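Local coordinates for protein kinase A regulatory subunit, putative (Trypanosoma cruzi, PDB 6FTF) that probably serves as the regulatory subunit of a cAMP-independent protein kinase A, binding the nucleoside analogue 7-cyano-7-deazainosine in each of two cyclic-nucleotide-type domains, at residues Arg243-Val248 with Glu285-Val290; Ile233-Phe238 with Asp273-Cys278; Lys55-Ala60 with Asn143-Thr148; Gln22-Glu27 with Val135-Thr140. One frame throughout, in Å; residues are numbered along the deposited sequence.

Contact 1: Arg243-Val248 with Glu285-Val290. With 7CI (7-cyano-7-deazainosine), chain E.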
# COMPACT_ATOMS: atom_id res chain seq x y z
N ARG A 243 -19.76 -3.96 1.75
CA ARG A 243 -19.54 -3.80 3.18
C ARG A 243 -19.22 -5.16 3.81
O ARG A 243 -19.44 -6.21 3.24
CB ARG A 243 -20.74 -3.12 3.84
CG ARG A 243 -20.97 -1.70 3.35
CD ARG A 243 -22.14 -1.03 4.03
NE ARG A 243 -21.85 -0.57 5.39
CZ ARG A 243 -21.39 0.64 5.69
NH1 ARG A 243 -21.08 1.51 4.76
NH2 ARG A 243 -21.23 0.98 6.96
N THR A 244 -18.70 -5.13 5.03
CA THR A 244 -18.25 -6.36 5.66
C THR A 244 -19.43 -7.29 5.94
O THR A 244 -20.51 -6.87 6.35
CB THR A 244 -17.47 -6.09 6.94
OG1 THR A 244 -18.30 -5.36 7.83
CG2 THR A 244 -16.19 -5.30 6.67
N VAL A 245 -19.19 -8.57 5.68
CA VAL A 245 -20.21 -9.60 5.75
C VAL A 245 -20.00 -10.54 6.91
O VAL A 245 -20.75 -11.51 7.05
CB VAL A 245 -20.32 -10.34 4.40
CG1 VAL A 245 -20.96 -9.44 3.36
CG2 VAL A 245 -18.95 -10.78 3.91
N ALA A 246 -19.00 -10.30 7.75
CA ALA A 246 -18.78 -11.11 8.93
C ALA A 246 -18.08 -10.27 9.98
O ALA A 246 -17.37 -9.31 9.65
CB ALA A 246 -17.91 -12.32 8.62
N ASP A 247 -18.27 -10.65 11.24
CA ASP A 247 -17.40 -10.19 12.30
C ASP A 247 -16.13 -11.03 12.27
O ASP A 247 -16.17 -12.21 11.93
CB ASP A 247 -18.03 -10.38 13.67
CG ASP A 247 -19.39 -9.73 13.80
OD1 ASP A 247 -19.47 -8.50 13.67
OD2 ASP A 247 -20.38 -10.47 14.09
N VAL A 248 -15.02 -10.45 12.70
CA VAL A 248 -13.80 -11.20 12.98
C VAL A 248 -13.39 -10.84 14.39
O VAL A 248 -13.18 -9.66 14.69
CB VAL A 248 -12.68 -10.89 11.97
CG1 VAL A 248 -11.47 -11.73 12.31
CG2 VAL A 248 -13.16 -11.14 10.55
N GLU A 285 -17.19 -21.34 1.93
CA GLU A 285 -18.49 -21.76 1.43
C GLU A 285 -19.59 -20.77 1.84
O GLU A 285 -20.46 -20.43 1.03
CB GLU A 285 -18.81 -23.16 1.96
CG GLU A 285 -20.15 -23.68 1.47
CD GLU A 285 -20.43 -25.10 1.92
OE1 GLU A 285 -21.52 -25.61 1.59
OE2 GLU A 285 -19.56 -25.71 2.59
N TYR A 286 -19.55 -20.31 3.08
CA TYR A 286 -20.53 -19.33 3.55
C TYR A 286 -20.53 -18.09 2.67
O TYR A 286 -21.58 -17.61 2.21
CB TYR A 286 -20.24 -19.01 5.03
CG TYR A 286 -21.11 -17.90 5.56
CD1 TYR A 286 -22.35 -18.16 6.11
CD2 TYR A 286 -20.70 -16.59 5.48
CE1 TYR A 286 -23.16 -17.15 6.57
CE2 TYR A 286 -21.51 -15.57 5.93
CZ TYR A 286 -22.73 -15.85 6.47
OH TYR A 286 -23.55 -14.84 6.91
N TYR A 287 -19.34 -17.54 2.39
CA TYR A 287 -19.23 -16.35 1.56
C TYR A 287 -19.76 -16.58 0.16
O TYR A 287 -20.36 -15.68 -0.42
CB TYR A 287 -17.78 -15.91 1.47
CG TYR A 287 -17.55 -14.65 0.68
CD1 TYR A 287 -18.15 -13.45 1.04
CD2 TYR A 287 -16.69 -14.64 -0.40
CE1 TYR A 287 -17.91 -12.28 0.35
CE2 TYR A 287 -16.42 -13.49 -1.10
CZ TYR A 287 -17.03 -12.30 -0.72
OH TYR A 287 -16.74 -11.17 -1.42
N GLN A 288 -19.54 -17.77 -0.40
CA GLN A 288 -20.05 -18.01 -1.74
C GLN A 288 -21.55 -17.85 -1.77
O GLN A 288 -22.12 -17.38 -2.76
CB GLN A 288 -19.69 -19.41 -2.26
CG GLN A 288 -18.22 -19.75 -2.33
CD GLN A 288 -17.37 -18.62 -2.81
OE1 GLN A 288 -17.53 -18.14 -3.93
NE2 GLN A 288 -16.44 -18.20 -1.97
N ASN A 289 -22.22 -18.28 -0.70
CA ASN A 289 -23.67 -18.12 -0.62
C ASN A 289 -24.08 -16.66 -0.42
O ASN A 289 -25.11 -16.23 -0.94
CB ASN A 289 -24.23 -19.01 0.48
CG ASN A 289 -25.72 -18.90 0.57
OD1 ASN A 289 -26.26 -18.37 1.54
ND2 ASN A 289 -26.40 -19.38 -0.46
N VAL A 290 -23.29 -15.90 0.34
CA VAL A 290 -23.53 -14.46 0.45
C VAL A 290 -23.53 -13.84 -0.93
O VAL A 290 -24.40 -13.03 -1.28
CB VAL A 290 -22.45 -13.81 1.34
CG1 VAL A 290 -22.51 -12.30 1.26
CG2 VAL A 290 -22.63 -14.22 2.77
C1 7CI E . -13.69 -12.82 6.46
N1 7CI E . -14.81 -13.69 5.94
O1 7CI E . -14.22 -11.77 7.24
C2 7CI E . -14.70 -14.99 5.72
N2 7CI E . -13.65 -15.81 5.95
O2 7CI E . -11.60 -11.99 5.70
C3 7CI E . -13.82 -17.13 5.73
N3 7CI E . -15.03 -17.63 5.20
O3 7CI E . -12.79 -9.93 4.51
C4 7CI E . -16.09 -16.80 4.93
N4 7CI E . -19.23 -14.08 4.27
C5 7CI E . -15.97 -15.43 5.22
O5 7CI E . -17.11 -17.33 4.41
C6 7CI E . -16.84 -14.26 5.14
C7 7CI E . -16.04 -13.22 5.61
C8 7CI E . -18.14 -14.17 4.67
C9 7CI E . -12.93 -12.17 5.36
C10 7CI E . -13.63 -10.92 5.19
C11 7CI E . -13.89 -10.52 6.65
C12 7CI E . -15.09 -9.51 6.85
O4 7CI E . -16.19 -9.93 6.12
O HOH W 1 -22.94 -12.49 5.89
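Val245 spreads both methyls toward helix residues 285-290, making the apolar part of this contact. Its CG1 meets Val290 CG1 at 3.9 Å, the two side chains slanting across each other, while its CG2 lies 4.0 Å from Tyr287 CD1, oblique to that ring. With chi1 at -71°, CG2 sits between the backbone N and the carbonyl carbon and also reaches the nitrile N4 of 7-cyano-7-deazainosine at 3.3 Å. The polar link is a water, which donates to Val245 O at 2.7 Å and is hydrogen-bonded to Tyr286 OH at 2.6 Å; that hydroxyl also bonds to Arg215 N. The ligand joins the segments further. Its N4 lies in the plane of the Tyr286 ring, at the edge, 3.2 Å from Tyr286 CD2. Tyr287 N gives a weak bond to the base oxygen O5 (3.0 Å), and Val245 N and Ala246 N give weak bonds to the ribose hydroxyl O4. Around the contact, residues 243-248 run into strand 247-250, paired with strands 191-193 and 209-215, and helix 285-293 closes the base end of the pocket. Tyr287 also packs on Leu236 of helix 235-240, its hydroxyl bonded to His242.

Contact 2: Ile233-Phe238 with Asp273-Cys278. With 7CI (7-cyano-7-deazainosine), chain E.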
# COMPACT_ATOMS: atom_id res chain seq x y z
N ILE A 233 -7.33 -11.37 6.90
CA ILE A 233 -8.75 -11.08 6.88
C ILE A 233 -8.96 -9.66 6.38
O ILE A 233 -8.08 -8.80 6.52
CB ILE A 233 -9.48 -11.28 8.24
CG1 ILE A 233 -8.90 -10.40 9.36
CG2 ILE A 233 -9.52 -12.76 8.62
CD1 ILE A 233 -7.86 -11.07 10.25
N GLY A 234 -10.12 -9.41 5.77
CA GLY A 234 -10.51 -8.10 5.29
C GLY A 234 -10.43 -7.95 3.79
O GLY A 234 -10.92 -6.94 3.26
N GLU A 235 -9.89 -8.92 3.07
CA GLU A 235 -9.70 -8.73 1.64
C GLU A 235 -10.98 -8.88 0.84
O GLU A 235 -11.05 -8.39 -0.29
CB GLU A 235 -8.64 -9.68 1.07
CG GLU A 235 -9.08 -11.12 0.93
CD GLU A 235 -9.10 -11.89 2.23
OE1 GLU A 235 -8.63 -11.36 3.26
OE2 GLU A 235 -9.59 -13.05 2.19
N LEU A 236 -12.00 -9.58 1.35
CA LEU A 236 -13.15 -9.89 0.50
C LEU A 236 -13.87 -8.62 0.08
O LEU A 236 -14.27 -8.48 -1.09
CB LEU A 236 -14.12 -10.83 1.21
CG LEU A 236 -13.56 -12.19 1.61
CD1 LEU A 236 -14.64 -13.03 2.23
CD2 LEU A 236 -12.94 -12.93 0.42
N GLU A 237 -14.03 -7.70 1.00
CA GLU A 237 -14.69 -6.44 0.71
C GLU A 237 -13.91 -5.63 -0.31
O GLU A 237 -14.51 -4.87 -1.09
CB GLU A 237 -14.85 -5.64 2.00
CG GLU A 237 -15.84 -6.25 2.99
CD GLU A 237 -15.38 -7.55 3.65
OE1 GLU A 237 -14.17 -7.70 3.94
OE2 GLU A 237 -16.25 -8.43 3.89
N PHE A 238 -12.58 -5.74 -0.27
CA PHE A 238 -11.72 -5.01 -1.20
C PHE A 238 -11.82 -5.59 -2.60
O PHE A 238 -11.76 -4.85 -3.59
CB PHE A 238 -10.24 -5.12 -0.80
CG PHE A 238 -9.84 -4.46 0.50
CD1 PHE A 238 -10.73 -3.91 1.43
CD2 PHE A 238 -8.48 -4.40 0.78
CE1 PHE A 238 -10.24 -3.33 2.60
CE2 PHE A 238 -8.00 -3.80 1.90
CZ PHE A 238 -8.87 -3.28 2.83
N ASP A 273 -4.71 -12.41 -7.64
CA ASP A 273 -5.19 -13.71 -8.09
C ASP A 273 -5.00 -14.79 -7.03
O ASP A 273 -5.81 -15.72 -6.95
CB ASP A 273 -4.54 -14.08 -9.43
CG ASP A 273 -5.06 -13.22 -10.58
OD1 ASP A 273 -6.28 -12.97 -10.65
OD2 ASP A 273 -4.25 -12.79 -11.43
N VAL A 274 -3.98 -14.67 -6.18
CA VAL A 274 -3.86 -15.58 -5.04
C VAL A 274 -5.03 -15.39 -4.08
O VAL A 274 -5.64 -16.36 -3.62
CB VAL A 274 -2.51 -15.36 -4.33
CG1 VAL A 274 -2.41 -16.20 -3.06
CG2 VAL A 274 -1.36 -15.70 -5.29
N LEU A 275 -5.36 -14.14 -3.76
CA LEU A 275 -6.46 -13.87 -2.83
C LEU A 275 -7.80 -14.35 -3.36
O LEU A 275 -8.67 -14.76 -2.58
CB LEU A 275 -6.52 -12.37 -2.54
CG LEU A 275 -5.29 -11.81 -1.83
CD1 LEU A 275 -5.38 -10.29 -1.74
CD2 LEU A 275 -5.13 -12.39 -0.44
N LYS A 276 -8.00 -14.29 -4.68
CA LYS A 276 -9.26 -14.75 -5.26
C LYS A 276 -9.45 -16.26 -5.17
O LYS A 276 -10.57 -16.74 -5.38
CB LYS A 276 -9.34 -14.27 -6.72
CG LYS A 276 -9.57 -12.76 -6.86
CD LYS A 276 -9.60 -12.30 -8.32
CE LYS A 276 -9.89 -10.80 -8.43
NZ LYS A 276 -11.32 -10.43 -8.20
N ARG A 277 -8.40 -17.02 -4.84
CA ARG A 277 -8.48 -18.47 -4.69
C ARG A 277 -9.37 -18.89 -3.54
O ARG A 277 -9.71 -20.07 -3.43
CB ARG A 277 -7.11 -19.08 -4.34
CG ARG A 277 -5.99 -19.04 -5.36
CD ARG A 277 -4.71 -19.52 -4.65
NE ARG A 277 -3.50 -19.43 -5.47
CZ ARG A 277 -2.28 -19.76 -5.04
NH1 ARG A 277 -2.10 -20.20 -3.80
NH2 ARG A 277 -1.24 -19.65 -5.86
N CYS A 278 -9.74 -17.96 -2.67
CA CYS A 278 -10.63 -18.32 -1.58
C CYS A 278 -11.93 -18.91 -2.09
O CYS A 278 -12.56 -19.69 -1.36
CB CYS A 278 -10.88 -17.09 -0.69
SG CYS A 278 -11.71 -15.73 -1.53
C1 7CI E . -13.69 -12.82 6.46
N1 7CI E . -14.81 -13.69 5.94
O1 7CI E . -14.22 -11.77 7.24
C2 7CI E . -14.70 -14.99 5.72
N2 7CI E . -13.65 -15.81 5.95
O2 7CI E . -11.60 -11.99 5.70
C3 7CI E . -13.82 -17.13 5.73
N3 7CI E . -15.03 -17.63 5.20
O3 7CI E . -12.79 -9.93 4.51
C4 7CI E . -16.09 -16.80 4.93
N4 7CI E . -19.23 -14.08 4.27
C5 7CI E . -15.97 -15.43 5.22
O5 7CI E . -17.11 -17.33 4.41
C6 7CI E . -16.84 -14.26 5.14
C7 7CI E . -16.04 -13.22 5.61
C8 7CI E . -18.14 -14.17 4.67
C9 7CI E . -12.93 -12.17 5.36
C10 7CI E . -13.63 -10.92 5.19
C11 7CI E . -13.89 -10.52 6.65
C12 7CI E . -15.09 -9.51 6.85
O4 7CI E . -16.19 -9.93 6.12
O HOH W 2 -8.60 -14.70 0.19
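Leu236 stands between the ribose of 7-cyano-7-deazainosine and Cys278, and each of its side-chain atoms has a neighbour. CB lies 3.7 Å from the ligand O3, and CG next to it rests against C10 of the sugar. The chain then forks. Branch CD1 stays with the ligand, 3.7 Å from both C7 of the base and C9 of the ribose, whereas CD2 turns to the second segment and meets Cys278 SG at 3.6 Å. One leucine thus packs on the nucleoside and on the 3-10 turn that follows helix 272-275. Beside it, Glu235 CB touches Leu275 CD1 at 4.3 Å. The Glu235 chain bends back at chi2 (-76°) and carries its carboxylate to a water that donates to both Glu235 OE2 and Leu275 O, while OE1 is held by His232 ND1. The sugar is gripped here by residues 233-238: Gly234 N gives a fairly straight bond (163°) to O2, Leu236 N bonds to O3, and Glu237 accepts from both O3 (to OE1) and O4 (to OE2), each at 2.7 Å. This probably matches the phosphate-binding cassette of cyclic nucleotide domains, with the Glu237 carboxylate on the 3' and 5' hydroxyls that the cyclic phosphate joins in cAMP, consistent with a cAMP-independent kinase. Strand 232-233 pairs with strand 201-205 and leads into helix 235-240; across from it, helix 272-275 brings up Leu275, which also touches Phe165.

Contact 3: Lys55-Ala60 with Asn143-Thr148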
# COMPACT_ATOMS: atom_id res chain seq x y z
N LYS A 55 -0.59 17.69 1.72
CA LYS A 55 -0.79 18.87 0.89
C LYS A 55 0.48 19.73 0.81
O LYS A 55 0.74 20.33 -0.24
CB LYS A 55 -2.03 19.63 1.33
CG LYS A 55 -3.30 18.84 1.03
CD LYS A 55 -4.56 19.49 1.56
CE LYS A 55 -4.97 20.69 0.73
NZ LYS A 55 -6.23 21.32 1.25
N VAL A 56 1.29 19.77 1.87
CA VAL A 56 2.59 20.44 1.79
C VAL A 56 3.45 19.78 0.73
O VAL A 56 4.08 20.45 -0.11
CB VAL A 56 3.29 20.46 3.16
CG1 VAL A 56 4.72 20.96 3.04
CG2 VAL A 56 2.53 21.31 4.16
N VAL A 57 3.54 18.45 0.77
CA VAL A 57 4.35 17.72 -0.19
C VAL A 57 3.84 17.98 -1.60
O VAL A 57 4.63 18.26 -2.52
CB VAL A 57 4.36 16.22 0.16
CG1 VAL A 57 4.99 15.41 -0.94
CG2 VAL A 57 5.11 15.99 1.47
N ALA A 58 2.53 17.92 -1.81
CA ALA A 58 1.95 18.21 -3.11
C ALA A 58 2.33 19.60 -3.59
O ALA A 58 2.70 19.78 -4.76
CB ALA A 58 0.43 18.02 -3.09
N GLY A 59 2.27 20.59 -2.71
CA GLY A 59 2.65 21.93 -3.07
C GLY A 59 4.09 22.05 -3.51
O GLY A 59 4.43 22.92 -4.32
N ALA A 60 4.96 21.19 -2.98
CA ALA A 60 6.38 21.25 -3.29
C ALA A 60 6.72 20.56 -4.61
O ALA A 60 7.86 20.69 -5.07
CB ALA A 60 7.20 20.58 -2.18
N ASN A 143 13.12 15.43 4.85
CA ASN A 143 12.65 16.13 6.04
C ASN A 143 11.20 15.83 6.35
O ASN A 143 10.83 15.73 7.53
CB ASN A 143 12.82 17.63 5.88
CG ASN A 143 14.20 18.08 6.22
OD1 ASN A 143 14.51 18.34 7.39
ND2 ASN A 143 15.05 18.15 5.22
N LEU A 144 10.34 15.72 5.34
CA LEU A 144 8.91 15.64 5.57
C LEU A 144 8.29 14.28 5.28
O LEU A 144 7.20 14.00 5.80
CB LEU A 144 8.18 16.68 4.72
CG LEU A 144 8.57 18.14 4.93
CD1 LEU A 144 7.61 18.99 4.15
CD2 LEU A 144 8.56 18.53 6.40
N VAL A 145 8.90 13.45 4.46
CA VAL A 145 8.28 12.21 4.03
C VAL A 145 8.92 11.00 4.70
O VAL A 145 8.21 10.15 5.24
CB VAL A 145 8.32 12.07 2.50
CG1 VAL A 145 7.64 10.76 2.08
CG2 VAL A 145 7.66 13.25 1.84
N MET A 146 10.24 10.89 4.64
CA MET A 146 10.88 9.62 4.93
C MET A 146 10.55 9.13 6.34
O MET A 146 10.23 7.95 6.54
CB MET A 146 12.38 9.76 4.75
CG MET A 146 13.10 8.48 5.03
SD MET A 146 14.79 8.58 4.46
CE MET A 146 15.45 7.07 5.14
N GLY A 147 10.66 10.00 7.33
CA GLY A 147 10.24 9.62 8.67
C GLY A 147 10.92 8.35 9.12
O GLY A 147 12.13 8.19 8.97
N THR A 148 10.11 7.43 9.66
CA THR A 148 10.60 6.17 10.19
C THR A 148 10.55 5.03 9.17
O THR A 148 10.38 3.87 9.55
CB THR A 148 9.83 5.81 11.46
OG1 THR A 148 8.43 5.80 11.18
CG2 THR A 148 10.13 6.81 12.59
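Leu144 and Val145, consecutive residues near the end of helix 138-145, meet Val56 and Val57, consecutive residues of helix 51-60, in a wholly apolar contact of two methyl pairs. The second segment begins with Asn143, whose side-chain ND2 bonds back to Asp139 O and which packs on Ile13 and Tyr21, on the N-terminal part of the chain. At Leu144 the backbone is in a wider, pi-type turn. CD1 continues the line of the chain, anti to CA (chi2 -172°), and this extended shape carries it to Val56 CG1 at 3.7 Å. The two side chains cross at about a right angle, so they meet methyl to methyl instead of lying alongside each other. Ala23 touches both of them. Val145 comes next and turns to the more deeply buried partner: its CG2, placed beside the backbone N, meets Val57 CG2 at 3.8 Å, again with the side chains nearly perpendicular. The contact is well away from the ligand, the Val145 side chain lying about 13 Å from 7-cyano-7-deazainosine. Leu136, from strand 130-137, packs against both valines of this pair and roots it in the barrel. Gly147, with positive phi (54°), has left helical geometry, and Thr148 stands at the N-cap position of helix 149-160. The packing of a helix just before the beta barrel against one just after it is characteristic of the cyclic nucleotide-binding domain, whose flanking helices form a bundle on the jelly roll.

Contact 4: Gln22-Glu27 with Val135-Thr140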
# COMPACT_ATOMS: atom_id res chain seq x y z
N GLN A 22 11.07 24.25 5.97
CA GLN A 22 9.93 24.71 5.18
C GLN A 22 10.11 24.22 3.75
O GLN A 22 11.08 24.57 3.08
CB GLN A 22 9.76 26.24 5.21
CG GLN A 22 8.46 26.69 4.51
CD GLN A 22 8.30 28.20 4.38
OE1 GLN A 22 8.56 28.95 5.31
NE2 GLN A 22 7.84 28.64 3.21
N ALA A 23 9.16 23.42 3.28
CA ALA A 23 9.22 22.94 1.92
C ALA A 23 8.97 24.09 0.94
O ALA A 23 8.25 25.04 1.25
CB ALA A 23 8.15 21.89 1.71
N PRO A 24 9.51 24.00 -0.27
CA PRO A 24 9.12 24.95 -1.30
C PRO A 24 7.65 24.81 -1.62
O PRO A 24 7.05 23.76 -1.42
CB PRO A 24 9.99 24.57 -2.50
CG PRO A 24 10.37 23.18 -2.28
CD PRO A 24 10.42 22.96 -0.79
N TYR A 25 7.06 25.90 -2.11
CA TYR A 25 5.68 25.89 -2.54
C TYR A 25 5.62 26.47 -3.94
O TYR A 25 6.00 27.62 -4.15
CB TYR A 25 4.74 26.66 -1.59
CG TYR A 25 3.30 26.67 -2.09
CD1 TYR A 25 2.65 25.48 -2.43
CD2 TYR A 25 2.60 27.87 -2.27
CE1 TYR A 25 1.35 25.48 -2.91
CE2 TYR A 25 1.29 27.87 -2.75
CZ TYR A 25 0.67 26.67 -3.07
OH TYR A 25 -0.63 26.64 -3.56
N PHE A 26 5.15 25.67 -4.88
CA PHE A 26 4.88 26.11 -6.23
C PHE A 26 3.37 26.12 -6.36
O PHE A 26 2.72 25.08 -6.23
CB PHE A 26 5.51 25.16 -7.24
CG PHE A 26 6.99 25.02 -7.08
CD1 PHE A 26 7.85 25.96 -7.64
CD2 PHE A 26 7.54 23.98 -6.36
CE1 PHE A 26 9.21 25.85 -7.49
CE2 PHE A 26 8.90 23.87 -6.21
CZ PHE A 26 9.73 24.81 -6.77
N GLU A 27 2.80 27.31 -6.59
CA GLU A 27 1.36 27.48 -6.44
C GLU A 27 0.59 26.47 -7.28
O GLU A 27 0.92 26.23 -8.45
CB GLU A 27 0.95 28.91 -6.82
CG GLU A 27 -0.42 29.27 -6.28
CD GLU A 27 -1.03 30.46 -6.99
OE1 GLU A 27 -0.30 31.16 -7.73
OE2 GLU A 27 -2.25 30.70 -6.81
N VAL A 135 7.32 15.73 -9.39
CA VAL A 135 8.70 15.55 -8.94
C VAL A 135 8.93 16.29 -7.64
O VAL A 135 8.61 17.48 -7.52
CB VAL A 135 9.69 16.03 -10.02
CG1 VAL A 135 11.13 15.62 -9.65
CG2 VAL A 135 9.28 15.52 -11.39
N LEU A 136 9.51 15.58 -6.68
CA LEU A 136 9.81 16.11 -5.35
C LEU A 136 11.32 16.15 -5.14
O LEU A 136 12.04 15.25 -5.55
CB LEU A 136 9.19 15.21 -4.27
CG LEU A 136 9.23 15.73 -2.84
CD1 LEU A 136 8.39 16.99 -2.69
CD2 LEU A 136 8.74 14.67 -1.88
N ASP A 137 11.78 17.21 -4.49
CA ASP A 137 13.20 17.38 -4.19
C ASP A 137 13.63 16.53 -3.00
O ASP A 137 12.83 16.15 -2.14
CB ASP A 137 13.48 18.86 -3.91
CG ASP A 137 12.85 19.33 -2.61
OD1 ASP A 137 11.62 19.56 -2.58
OD2 ASP A 137 13.59 19.43 -1.60
N ARG A 138 14.94 16.28 -2.94
CA ARG A 138 15.53 15.44 -1.91
C ARG A 138 15.25 15.97 -0.51
O ARG A 138 14.91 15.20 0.39
CB ARG A 138 17.03 15.33 -2.14
CG ARG A 138 17.81 14.66 -1.02
CD ARG A 138 19.23 14.42 -1.54
NE ARG A 138 20.13 13.72 -0.64
CZ ARG A 138 21.38 13.40 -0.96
NH1 ARG A 138 21.86 13.73 -2.16
NH2 ARG A 138 22.15 12.75 -0.10
N ASP A 139 15.44 17.27 -0.28
CA ASP A 139 15.33 17.78 1.08
C ASP A 139 13.91 17.65 1.59
O ASP A 139 13.70 17.29 2.76
CB ASP A 139 15.81 19.23 1.17
CG ASP A 139 17.33 19.36 1.06
OD1 ASP A 139 18.04 18.34 1.12
OD2 ASP A 139 17.82 20.51 0.93
N THR A 140 12.92 17.91 0.74
CA THR A 140 11.55 17.73 1.21
C THR A 140 11.27 16.27 1.50
O THR A 140 10.61 15.94 2.49
CB THR A 140 10.54 18.31 0.22
OG1 THR A 140 10.85 19.69 0.00
CG2 THR A 140 9.15 18.21 0.76
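Pro24 and Thr140 slide past each other in opposite senses, the CD-CG side of the proline passing the threonine hydroxyl. Pro24 CD comes to 3.4 Å from Thr140 OG1. One atom further round the ring, Pro24 CG lies 3.8 Å from Asp137 OD1, the ring and the aspartate side chain crossing at a slant. Ala23 stands on the threonine from the neighbouring position, its CB 3.9 Å from both Thr140 OG1 and Thr140 CG2. The packing is thus of a small, mostly apolar surface over a polar group that is already engaged. Thr140 bonds twice to Asp137: its hydroxyl donates to Asp137 OD1 (2.7 Å), which accepts with its syn lone pair, on the side of the other carboxylate oxygen, and its backbone N donates to Asp137 OD2 at 2.9 Å, this N-H meeting OD2 from above the carboxylate plane, 47° out of it. With chi1 at 68°, the aspartate CG lies between its own backbone N and carbonyl carbon, which turns the carboxylate back over the first turn of the helix. The two bonds fix its rotation, and its charge would probably be eased by the helix N terminus. The same hydroxyl of Thr140 also bonds to Tyr21 OH, tying the N-terminal stretch to it. Pro24 further packs on Ala60. Asp137 is a classic helix N-cap: the side chain of the residue just before helix 138-145 accepts the backbone N-H of the third helical residue, at the point where the last barrel strand, 130-137, passes into the helix that follows it.

Overall arrangement
From the N terminus, residues 22-27 come first and close through contact 4 on the strand-to-helix junction 135-140; residues 55-60 close through contact 3 on 143-148. These two loops cross, since their segments alternate, and they touch where Gly59 O meets Phe26 N. Together they tie the N-terminal stretch, helix 51-60 and helix 138-145 to the first barrel. Further on, contact 2 opens at 233-238, contact 1 at 243-248, and they close at 273-278 and 285-290, crossing in the same way around one ligand. The pairs lie in series on opposite sides of the chain's centre; contacts 1 and 3 are about 39 Å apart between centres.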